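Local coordinates for glycosyl hydrolases family 2, sugar binding domain protein (Bacteroides uniformis str. 3978 T3 ii, PDB 6D1P) that probably hydrolyses O-glycosidic bonds as a family 2 glycoside hydrolase, a beta-glucuronidase of a human gut bacterium, at residues Y92-I98 with K161-A165; W486-R492 with D538-R544; F751-T757 with V794-S800. All coordinates share one frame. Residues are numbered along the deposited sequence.

Contact 1: residues Y92-I98 with K161-A165; sequences YRTMLNI and KIPIA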
loop_
_atom_site.group_PDB
_atom_site.type_symbol
_atom_site.label_atom_id
_atom_site.label_comp_id
_atom_site.label_asym_id
_atom_site.label_seq_id
_atom_site.Cartn_x
_atom_site.Cartn_y
_atom_site.Cartn_z
ATOM N N TYR A 92 4.326 3.589 -14.827
ATOM C CA TYR A 92 5.538 3.080 -15.459
ATOM C C TYR A 92 6.180 4.172 -16.309
ATOM O O TYR A 92 5.484 5.035 -16.849
ATOM C CB TYR A 92 5.250 1.882 -16.356
ATOM C CG TYR A 92 4.621 0.696 -15.685
ATOM C CD1 TYR A 92 3.243 0.617 -15.499
ATOM C CD2 TYR A 92 5.395 -0.385 -15.303
ATOM C CE1 TYR A 92 2.661 -0.505 -14.920
ATOM C CE2 TYR A 92 4.831 -1.497 -14.729
ATOM C CZ TYR A 92 3.461 -1.553 -14.532
ATOM O OH TYR A 92 2.915 -2.675 -13.946
ATOM N N ARG A 93 7.510 4.125 -16.449
ATOM C CA ARG A 93 8.195 5.076 -17.317
ATOM C C ARG A 93 9.486 4.475 -17.844
ATOM O O ARG A 93 10.124 3.650 -17.179
ATOM C CB ARG A 93 8.499 6.392 -16.601
ATOM C CG ARG A 93 9.447 6.264 -15.429
ATOM C CD ARG A 93 9.631 7.619 -14.724
ATOM N NE ARG A 93 10.641 7.545 -13.675
ATOM C CZ ARG A 93 10.821 8.459 -12.725
ATOM N NH1 ARG A 93 10.060 9.549 -12.668
ATOM N NH2 ARG A 93 11.764 8.269 -11.822
ATOM N N THR A 94 9.862 4.898 -19.052
ATOM C CA THR A 94 11.098 4.440 -19.676
ATOM C C THR A 94 11.491 5.383 -20.810
ATOM O O THR A 94 10.789 6.346 -21.127
ATOM C CB THR A 94 10.980 3.014 -20.217
ATOM O OG1 THR A 94 12.275 2.587 -20.617
ATOM C CG2 THR A 94 10.079 2.979 -21.457
ATOM N N MET A 95 12.616 5.054 -21.446
ATOM C CA MET A 95 13.203 5.805 -22.549
ATOM C C MET A 95 13.272 4.899 -23.770
ATOM O O MET A 95 13.798 3.784 -23.677
ATOM C CB MET A 95 14.617 6.278 -22.175
ATOM C CG MET A 95 14.820 7.760 -22.260
ATOM S SD MET A 95 13.869 8.632 -21.026
ATOM C CE MET A 95 15.068 8.649 -19.676
ATOM N N LEU A 96 12.780 5.370 -24.916
ATOM C CA LEU A 96 12.743 4.527 -26.116
ATOM C C LEU A 96 13.534 5.129 -27.270
ATOM O O LEU A 96 13.400 6.320 -27.572
ATOM C CB LEU A 96 11.309 4.274 -26.584
ATOM C CG LEU A 96 10.417 3.395 -25.710
ATOM C CD1 LEU A 96 9.178 3.042 -26.499
ATOM C CD2 LEU A 96 11.152 2.153 -25.228
ATOM N N ASN A 97 14.343 4.290 -27.917
ATOM C CA ASN A 97 14.909 4.589 -29.228
ATOM C C ASN A 97 13.864 4.259 -30.279
ATOM O O ASN A 97 13.514 3.090 -30.461
ATOM C CB ASN A 97 16.177 3.781 -29.475
ATOM C CG ASN A 97 17.358 4.339 -28.747
ATOM O OD1 ASN A 97 17.637 5.536 -28.837
ATOM N ND2 ASN A 97 18.062 3.485 -28.000
ATOM N N ILE A 98 13.370 5.275 -30.972
ATOM C CA ILE A 98 12.293 5.111 -31.938
ATOM C C ILE A 98 12.863 5.358 -33.330
ATOM O O ILE A 98 13.134 6.505 -33.705
ATOM C CB ILE A 98 11.116 6.038 -31.611
ATOM C CG1 ILE A 98 10.374 5.469 -30.400
ATOM C CG2 ILE A 98 10.182 6.186 -32.802
ATOM C CD1 ILE A 98 9.185 6.250 -29.982
ATOM N N LYS A 161 16.401 10.181 -27.423
ATOM C CA LYS A 161 15.437 9.148 -27.061
ATOM C C LYS A 161 14.116 9.784 -26.623
ATOM O O LYS A 161 14.025 10.997 -26.415
ATOM C CB LYS A 161 16.007 8.245 -25.969
ATOM C CG LYS A 161 17.227 7.466 -26.429
ATOM C CD LYS A 161 18.027 6.886 -25.270
ATOM C CE LYS A 161 17.639 5.447 -24.964
ATOM N NZ LYS A 161 18.726 4.743 -24.214
ATOM N N ILE A 162 13.083 8.964 -26.497
ATOM C CA ILE A 162 11.719 9.437 -26.275
ATOM C C ILE A 162 11.259 8.985 -24.896
ATOM O O ILE A 162 11.323 7.792 -24.596
ATOM C CB ILE A 162 10.742 8.939 -27.353
ATOM C CG1 ILE A 162 11.306 9.219 -28.749
ATOM C CG2 ILE A 162 9.396 9.625 -27.208
ATOM C CD1 ILE A 162 11.608 10.674 -29.000
ATOM N N PRO A 163 10.766 9.885 -24.044
ATOM C CA PRO A 163 10.250 9.460 -22.737
ATOM C C PRO A 163 8.795 9.009 -22.788
ATOM O O PRO A 163 7.909 9.714 -23.291
ATOM C CB PRO A 163 10.425 10.716 -21.864
ATOM C CG PRO A 163 10.737 11.867 -22.825
ATOM C CD PRO A 163 10.615 11.335 -24.235
ATOM N N ILE A 164 8.556 7.814 -22.256
ATOM C CA ILE A 164 7.249 7.170 -22.243
ATOM C C ILE A 164 6.821 6.992 -20.791
ATOM O O ILE A 164 7.621 6.574 -19.948
ATOM C CB ILE A 164 7.303 5.813 -22.970
ATOM C CG1 ILE A 164 7.648 6.029 -24.437
ATOM C CG2 ILE A 164 5.975 5.044 -22.853
ATOM C CD1 ILE A 164 6.668 6.934 -25.145
ATOM N N ALA A 165 5.569 7.305 -20.494
ATOM C CA ALA A 165 5.008 6.968 -19.198
ATOM C C ALA A 165 3.624 6.385 -19.401
ATOM O O ALA A 165 2.885 6.802 -20.300
ATOM C CB ALA A 165 4.943 8.176 -18.251
#
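Two neighbouring antiparallel strands meet here, with axes 4.7 Å apart at closest approach and directions 156° apart. Tyr92 faces the partner mainly through its backbone: its O receives a CA-H...O contact from Ala165 CA at 3.1 Å. Its hydroxyl turns elsewhere and hydrogen-bonds to His71 and Leu190. Arg93 forms a non-hydrogen-bonded pair with Ala165, and their CB atoms lie 4.3 Å apart. The end of Arg93 leads away to a salt bridge with Glu36 and a cation-pi contact with Trp64. Thr94 and Ile164 are a hydrogen-bonded pair: Thr94 N to Ile164 O and Ile164 N to Thr94 O are both 2.9 Å. The Thr94 hydroxyl bonds to the backbone O of His34. Met95 pairs with Pro163 without hydrogen bonds, so the missing amide hydrogen of proline costs this pair nothing. Met95 SD rests 4.1 Å from Pro163 CB. Leu96 and Ile162 close the second hydrogen-bonded pair, with Leu96 N to Ile162 O at 2.8 Å and Ile162 N to Leu96 O at 2.9 Å. On the same face Leu96 CD1 packs on Ile164 CG1 at 3.9 Å. Past the strand, Asn97 OD1 lies 3.1 Å from Lys161 CG. Ile98 CD1 reaches Ile162 CG1 at 3.9 Å, and helix 142-149 covers both isoleucines. Between strands 35-38 and 117-122, the pair forms the middle of a six-stranded sheet, one of the two antiparallel sheets of the beta-sandwich sugar binding domain, as in other family 2 glycoside hydrolases.

Contact 2: residues W486-R492 with D538-R544; sequences WYGRRFR and DIEAADR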
loop_
_atom_site.group_PDB
_atom_site.type_symbol
_atom_site.label_atom_id
_atom_site.label_comp_id
_atom_site.label_asym_id
_atom_site.label_seq_id
_atom_site.Cartn_x
_atom_site.Cartn_y
_atom_site.Cartn_z
ATOM N N TRP A 486 -19.836 -31.313 -4.140
ATOM C CA TRP A 486 -19.081 -30.159 -3.668
ATOM C C TRP A 486 -20.003 -29.103 -3.075
ATOM O O TRP A 486 -20.046 -28.951 -1.859
ATOM C CB TRP A 486 -18.182 -29.551 -4.747
ATOM C CG TRP A 486 -17.248 -28.611 -4.054
ATOM C CD1 TRP A 486 -17.254 -27.230 -4.090
ATOM C CD2 TRP A 486 -16.223 -28.982 -3.125
ATOM N NE1 TRP A 486 -16.254 -26.729 -3.261
ATOM C CE2 TRP A 486 -15.614 -27.784 -2.661
ATOM C CE3 TRP A 486 -15.746 -30.210 -2.652
ATOM C CZ2 TRP A 486 -14.553 -27.791 -1.759
ATOM C CZ3 TRP A 486 -14.690 -30.207 -1.755
ATOM C CH2 TRP A 486 -14.108 -29.002 -1.311
ATOM N N TYR A 487 -20.735 -28.351 -3.891
ATOM C CA TYR A 487 -21.677 -27.400 -3.321
ATOM C C TYR A 487 -23.069 -27.981 -3.126
ATOM O O TYR A 487 -23.870 -27.389 -2.391
ATOM C CB TYR A 487 -21.772 -26.147 -4.191
ATOM C CG TYR A 487 -20.499 -25.342 -4.284
ATOM C CD1 TYR A 487 -19.904 -24.809 -3.137
ATOM C CD2 TYR A 487 -19.902 -25.093 -5.521
ATOM C CE1 TYR A 487 -18.744 -24.052 -3.224
ATOM C CE2 TYR A 487 -18.740 -24.340 -5.615
ATOM C CZ TYR A 487 -18.176 -23.811 -4.457
ATOM O OH TYR A 487 -17.027 -23.071 -4.530
ATOM N N GLY A 488 -23.374 -29.113 -3.761
ATOM C CA GLY A 488 -24.657 -29.749 -3.560
ATOM C C GLY A 488 -24.652 -31.260 -3.660
ATOM O O GLY A 488 -24.016 -31.820 -4.553
ATOM N N ARG A 489 -25.356 -31.919 -2.734
ATOM C CA ARG A 489 -25.599 -33.358 -2.750
ATOM C C ARG A 489 -24.295 -34.156 -2.813
ATOM O O ARG A 489 -23.217 -33.629 -2.508
ATOM C CB ARG A 489 -26.528 -33.714 -3.918
ATOM C CG ARG A 489 -27.709 -32.741 -4.054
ATOM C CD ARG A 489 -28.783 -33.243 -5.014
ATOM N NE ARG A 489 -29.265 -34.550 -4.593
ATOM C CZ ARG A 489 -29.828 -35.434 -5.409
ATOM N NH1 ARG A 489 -29.984 -35.143 -6.697
ATOM N NH2 ARG A 489 -30.224 -36.615 -4.937
ATOM N N ARG A 490 -24.383 -35.424 -3.197
ATOM C CA ARG A 490 -23.235 -36.316 -3.202
ATOM C C ARG A 490 -22.661 -36.405 -4.611
ATOM O O ARG A 490 -23.341 -36.118 -5.599
ATOM C CB ARG A 490 -23.640 -37.699 -2.676
ATOM C CG ARG A 490 -24.135 -37.683 -1.215
ATOM C CD ARG A 490 -24.577 -39.074 -0.718
ATOM N NE ARG A 490 -25.566 -39.684 -1.603
ATOM C CZ ARG A 490 -25.444 -40.875 -2.203
ATOM N NH1 ARG A 490 -24.373 -41.635 -2.000
ATOM N NH2 ARG A 490 -26.418 -41.324 -3.008
ATOM N N PHE A 491 -21.381 -36.774 -4.707
ATOM C CA PHE A 491 -20.840 -36.884 -6.057
ATOM C C PHE A 491 -21.440 -38.076 -6.797
ATOM O O PHE A 491 -21.499 -38.070 -8.035
ATOM C CB PHE A 491 -19.293 -36.901 -6.055
ATOM C CG PHE A 491 -18.642 -38.108 -5.402
ATOM C CD1 PHE A 491 -18.668 -39.363 -6.011
ATOM C CD2 PHE A 491 -17.920 -37.961 -4.232
ATOM C CE1 PHE A 491 -18.042 -40.465 -5.421
ATOM C CE2 PHE A 491 -17.275 -39.043 -3.635
ATOM C CZ PHE A 491 -17.335 -40.300 -4.232
ATOM N N ARG A 492 -21.951 -39.062 -6.060
ATOM C CA ARG A 492 -22.690 -40.154 -6.680
ATOM C C ARG A 492 -24.010 -39.694 -7.306
ATOM O O ARG A 492 -24.575 -40.420 -8.136
ATOM C CB ARG A 492 -22.922 -41.255 -5.641
ATOM C CG ARG A 492 -21.676 -42.101 -5.392
ATOM C CD ARG A 492 -21.801 -42.961 -4.152
ATOM N NE ARG A 492 -20.671 -43.889 -4.009
ATOM C CZ ARG A 492 -19.588 -43.649 -3.264
ATOM N NH1 ARG A 492 -19.461 -42.506 -2.594
ATOM N NH2 ARG A 492 -18.623 -44.548 -3.180
ATOM N N ASP A 538 -18.386 -40.710 1.215
ATOM C CA ASP A 538 -19.715 -40.612 0.623
ATOM C C ASP A 538 -20.509 -39.593 1.429
ATOM O O ASP A 538 -21.203 -39.930 2.390
ATOM C CB ASP A 538 -20.388 -41.973 0.621
ATOM C CG ASP A 538 -21.676 -41.970 -0.141
ATOM O OD1 ASP A 538 -21.884 -41.050 -0.964
ATOM O OD2 ASP A 538 -22.481 -42.893 0.095
ATOM N N ILE A 539 -20.397 -38.320 1.049
ATOM C CA ILE A 539 -21.003 -37.241 1.819
ATOM C C ILE A 539 -21.660 -36.230 0.888
ATOM O O ILE A 539 -21.481 -36.247 -0.334
ATOM C CB ILE A 539 -19.990 -36.533 2.733
ATOM C CG1 ILE A 539 -18.866 -35.908 1.896
ATOM C CG2 ILE A 539 -19.458 -37.494 3.770
ATOM C CD1 ILE A 539 -17.887 -35.032 2.698
ATOM N N GLU A 540 -22.446 -35.353 1.500
ATOM C CA GLU A 540 -23.109 -34.253 0.823
ATOM C C GLU A 540 -22.262 -32.996 0.938
ATOM O O GLU A 540 -21.736 -32.707 2.015
ATOM C CB GLU A 540 -24.470 -33.970 1.454
ATOM C CG GLU A 540 -25.509 -35.005 1.205
ATOM C CD GLU A 540 -26.847 -34.366 0.925
ATOM O OE1 GLU A 540 -27.151 -33.316 1.558
ATOM O OE2 GLU A 540 -27.572 -34.901 0.054
ATOM N N ALA A 541 -22.151 -32.247 -0.162
ATOM C CA ALA A 541 -21.697 -30.858 -0.122
ATOM C C ALA A 541 -20.385 -30.707 0.653
ATOM O O ALA A 541 -20.315 -30.063 1.710
ATOM C CB ALA A 541 -22.790 -29.962 0.473
ATOM N N ALA A 542 -19.336 -31.332 0.111
ATOM C CA ALA A 542 -18.065 -31.396 0.825
ATOM C C ALA A 542 -17.451 -30.015 1.058
ATOM O O ALA A 542 -16.620 -29.871 1.967
ATOM C CB ALA A 542 -17.079 -32.286 0.069
ATOM N N ASP A 543 -17.821 -29.013 0.251
ATOM C CA ASP A 543 -17.390 -27.639 0.503
ATOM C C ASP A 543 -17.567 -27.257 1.969
ATOM O O ASP A 543 -16.642 -26.746 2.609
ATOM C CB ASP A 543 -18.168 -26.660 -0.372
ATOM C CG ASP A 543 -17.865 -25.212 -0.007
ATOM O OD1 ASP A 543 -16.668 -24.872 -0.001
ATOM O OD2 ASP A 543 -18.800 -24.426 0.300
ATOM N N ARG A 544 -18.753 -27.515 2.518
ATOM C CA ARG A 544 -19.067 -27.183 3.902
ATOM C C ARG A 544 -18.851 -28.348 4.854
ATOM O O ARG A 544 -18.624 -28.119 6.046
ATOM C CB ARG A 544 -20.533 -26.714 4.017
ATOM C CG ARG A 544 -20.899 -25.502 3.138
ATOM C CD ARG A 544 -22.400 -25.132 3.197
ATOM N NE ARG A 544 -23.282 -26.130 2.584
ATOM C CZ ARG A 544 -23.490 -26.249 1.272
ATOM N NH1 ARG A 544 -22.867 -25.446 0.418
ATOM N NH2 ARG A 544 -24.317 -27.175 0.803
HETATM O O HOH W 1 -15.151 -23.917 -1.940
HETATM O O HOH W 2 -19.928 -37.226 -2.075
HETATM O O HOH W 3 -20.890 -39.962 -3.057
#
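This contact joins two loops of the TIM barrel domain, one of which runs into a short helix. Trp486 O accepts a hydrogen bond from Asp543 N (3.1 Å) in the first turn of that helix, whose N-cap position is Ala541. The Trp486 ring lies over the same turn: Asp543 CB makes a CH-pi contact 3.7 Å from the centroid of its five-membered ring, and Trp486 CZ3 meets Ala542 CB at 3.7 Å. Water 1 links Trp486 NE1 to Asp543 OD1. Tyr487 O accepts from Arg544 NH2 (3.2 Å), and Arg489 O from Ala541 N (2.9 Å). Farther on, Asp538 OD1 forms salt bridges with Arg490 NH1 (2.8 Å) and Arg492 NH1 (3.3 Å). Water 2 connects Phe491 N with Ile539 O. The 486-492 loop follows strand 477-479 and leads into helix 494-503. Helix 550-564 packs against Phe491, Arg492 and Ala542.

Contact 3: residues F751-T757 with V794-S800; sequences FIEFGCT and VVSASDS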
loop_
_atom_site.group_PDB
_atom_site.type_symbol
_atom_site.label_atom_id
_atom_site.label_comp_id
_atom_site.label_asym_id
_atom_site.label_seq_id
_atom_site.Cartn_x
_atom_site.Cartn_y
_atom_site.Cartn_z
ATOM N N PHE A 751 -4.073 -23.866 11.320
ATOM C CA PHE A 751 -3.174 -22.901 10.701
ATOM C C PHE A 751 -1.856 -22.842 11.457
ATOM O O PHE A 751 -1.822 -22.806 12.692
ATOM C CB PHE A 751 -3.809 -21.505 10.667
ATOM C CG PHE A 751 -4.664 -21.271 9.467
ATOM C CD1 PHE A 751 -4.090 -21.167 8.208
ATOM C CD2 PHE A 751 -6.049 -21.180 9.584
ATOM C CE1 PHE A 751 -4.883 -20.969 7.068
ATOM C CE2 PHE A 751 -6.834 -20.962 8.473
ATOM C CZ PHE A 751 -6.253 -20.860 7.205
ATOM N N ILE A 752 -0.766 -22.823 10.699
ATOM C CA ILE A 752 0.576 -22.670 11.237
ATOM C C ILE A 752 1.220 -21.489 10.527
ATOM O O ILE A 752 1.012 -21.300 9.324
ATOM C CB ILE A 752 1.397 -23.967 11.065
ATOM C CG1 ILE A 752 0.843 -25.056 11.975
ATOM C CG2 ILE A 752 2.831 -23.754 11.461
ATOM C CD1 ILE A 752 1.227 -26.442 11.514
ATOM N N GLU A 753 1.976 -20.685 11.283
ATOM C CA GLU A 753 2.629 -19.475 10.793
ATOM C C GLU A 753 4.141 -19.538 10.965
ATOM O O GLU A 753 4.638 -19.943 12.013
ATOM C CB GLU A 753 2.130 -18.244 11.531
ATOM C CG GLU A 753 0.664 -18.019 11.358
ATOM C CD GLU A 753 0.197 -16.832 12.150
ATOM O OE1 GLU A 753 0.983 -16.357 12.989
ATOM O OE2 GLU A 753 -0.943 -16.379 11.935
ATOM N N PHE A 754 4.864 -19.075 9.959
ATOM C CA PHE A 754 6.310 -19.058 9.994
ATOM C C PHE A 754 6.840 -17.633 10.138
ATOM O O PHE A 754 6.247 -16.670 9.648
ATOM C CB PHE A 754 6.882 -19.701 8.737
ATOM C CG PHE A 754 6.558 -21.148 8.599
ATOM C CD1 PHE A 754 5.598 -21.568 7.686
ATOM C CD2 PHE A 754 7.213 -22.100 9.379
ATOM C CE1 PHE A 754 5.301 -22.927 7.531
ATOM C CE2 PHE A 754 6.923 -23.464 9.241
ATOM C CZ PHE A 754 5.965 -23.877 8.309
ATOM N N GLY A 755 7.970 -17.515 10.832
ATOM C CA GLY A 755 8.673 -16.256 10.944
ATOM C C GLY A 755 10.160 -16.508 10.797
ATOM O O GLY A 755 10.613 -17.654 10.770
ATOM N N CYS A 756 10.922 -15.419 10.718
ATOM C CA CYS A 756 12.348 -15.573 10.472
ATOM C C CYS A 756 13.099 -14.312 10.889
ATOM O O CYS A 756 12.628 -13.197 10.646
ATOM C CB CYS A 756 12.590 -15.893 8.992
ATOM S SG CYS A 756 14.278 -16.203 8.594
ATOM N N THR A 757 14.267 -14.506 11.513
ATOM C CA THR A 757 15.134 -13.386 11.851
ATOM C C THR A 757 15.526 -12.581 10.624
ATOM O O THR A 757 15.916 -11.418 10.756
ATOM C CB THR A 757 16.409 -13.858 12.567
ATOM O OG1 THR A 757 17.036 -14.922 11.831
ATOM C CG2 THR A 757 16.094 -14.304 13.996
ATOM N N VAL A 794 17.235 -17.938 11.848
ATOM C CA VAL A 794 16.400 -18.734 12.736
ATOM C C VAL A 794 14.964 -18.609 12.254
ATOM O O VAL A 794 14.447 -17.491 12.127
ATOM C CB VAL A 794 16.522 -18.295 14.200
ATOM C CG1 VAL A 794 15.535 -19.074 15.043
ATOM C CG2 VAL A 794 17.950 -18.516 14.709
ATOM N N VAL A 795 14.322 -19.761 11.973
ATOM C CA VAL A 795 12.917 -19.841 11.575
ATOM C C VAL A 795 12.051 -20.175 12.790
ATOM O O VAL A 795 12.413 -21.022 13.621
ATOM C CB VAL A 795 12.724 -20.888 10.463
ATOM C CG1 VAL A 795 11.232 -21.107 10.162
ATOM C CG2 VAL A 795 13.487 -20.462 9.206
ATOM N N SER A 796 10.901 -19.512 12.894
ATOM C CA SER A 796 9.924 -19.796 13.934
ATOM C C SER A 796 8.640 -20.373 13.336
ATOM O O SER A 796 8.242 -20.021 12.220
ATOM C CB SER A 796 9.593 -18.523 14.728
ATOM O OG SER A 796 8.936 -17.569 13.913
ATOM N N ALA A 797 7.971 -21.237 14.098
ATOM C CA ALA A 797 6.661 -21.755 13.708
ATOM C C ALA A 797 5.718 -21.684 14.897
ATOM O O ALA A 797 6.078 -22.095 16.005
ATOM C CB ALA A 797 6.737 -23.200 13.182
ATOM N N SER A 798 4.511 -21.171 14.653
ATOM C CA SER A 798 3.471 -21.058 15.664
ATOM C C SER A 798 2.133 -21.502 15.089
ATOM O O SER A 798 1.904 -21.434 13.878
ATOM C CB SER A 798 3.345 -19.618 16.163
ATOM O OG SER A 798 4.625 -19.019 16.233
ATOM N N ASP A 799 1.252 -21.968 15.970
ATOM C CA ASP A 799 -0.154 -22.077 15.617
ATOM C C ASP A 799 -0.764 -20.684 15.670
ATOM O O ASP A 799 -0.530 -19.924 16.618
ATOM C CB ASP A 799 -0.901 -23.030 16.550
ATOM C CG ASP A 799 -1.006 -22.505 17.956
ATOM O OD1 ASP A 799 0.044 -22.323 18.613
ATOM O OD2 ASP A 799 -2.145 -22.255 18.399
ATOM N N SER A 800 -1.519 -20.335 14.631
ATOM C CA SER A 800 -2.057 -18.982 14.553
ATOM C C SER A 800 -2.880 -18.630 15.784
ATOM O O SER A 800 -2.927 -17.462 16.183
ATOM C CB SER A 800 -2.882 -18.837 13.276
ATOM O OG SER A 800 -2.086 -19.252 12.178
HETATM O O HOH W 4 6.017 -18.004 13.943
#
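Strands 751-756 and 793-799 run antiparallel, and their backbone polar groups satisfy one another in alternate pairs. Glu753 N gives to Ser798 O (2.7 Å), and Ser798 N to Glu753 O (2.9 Å). Gly755 N gives to Ser796 O (2.9 Å), and Ser796 N to Gly755 O (2.8 Å). At one end Ser800 N donates to Phe751 O (3.2 Å). At the other, Thr757 N donates to Val794 O (3.1 Å), while Val794 N uses the side-chain Thr757 OG1 (3.0 Å). Water 4 bridges Glu753 O, Ser796 OG and Ser798 OG. Ser798 OG also bonds to Thr806, and Ser796 OG to Thr757 O of the second subunit. Glu753 OE2 has a salt bridge to Arg774 and a weak bond from Ser800 OG (3.1 Å). Asp799 accepts from the amides of Ile803 and Leu804. On the face of Phe754 and Ala797, Phe754 CE2 packs on Ala797 CB (4.0 Å). These are the middle strands of a four-stranded antiparallel sheet in the C-terminal beta domain, which meets its counterpart in the dimer.

Overall arrangement
The three contacts follow one another along the chain and share no helix or strand. Contacts 1 and 3 are both buried pairs of central antiparallel strands, in separate beta domains whose contact centres lie about 44 Å apart. Contact 2 is only partly buried and belongs to the loops of the TIM barrel domain. There, carbonyl groups, waters and an arginine-aspartate network replace regular strand pairing. Contact 1 uses both sheet faces for packing within its own chain. Contact 3 has one largely apolar face, with Asp799 at its end, and one lined with serines and a glutamate, and it alone touches the second subunit. Contacts 1 and 2 lie on opposite sides of the chain's centre.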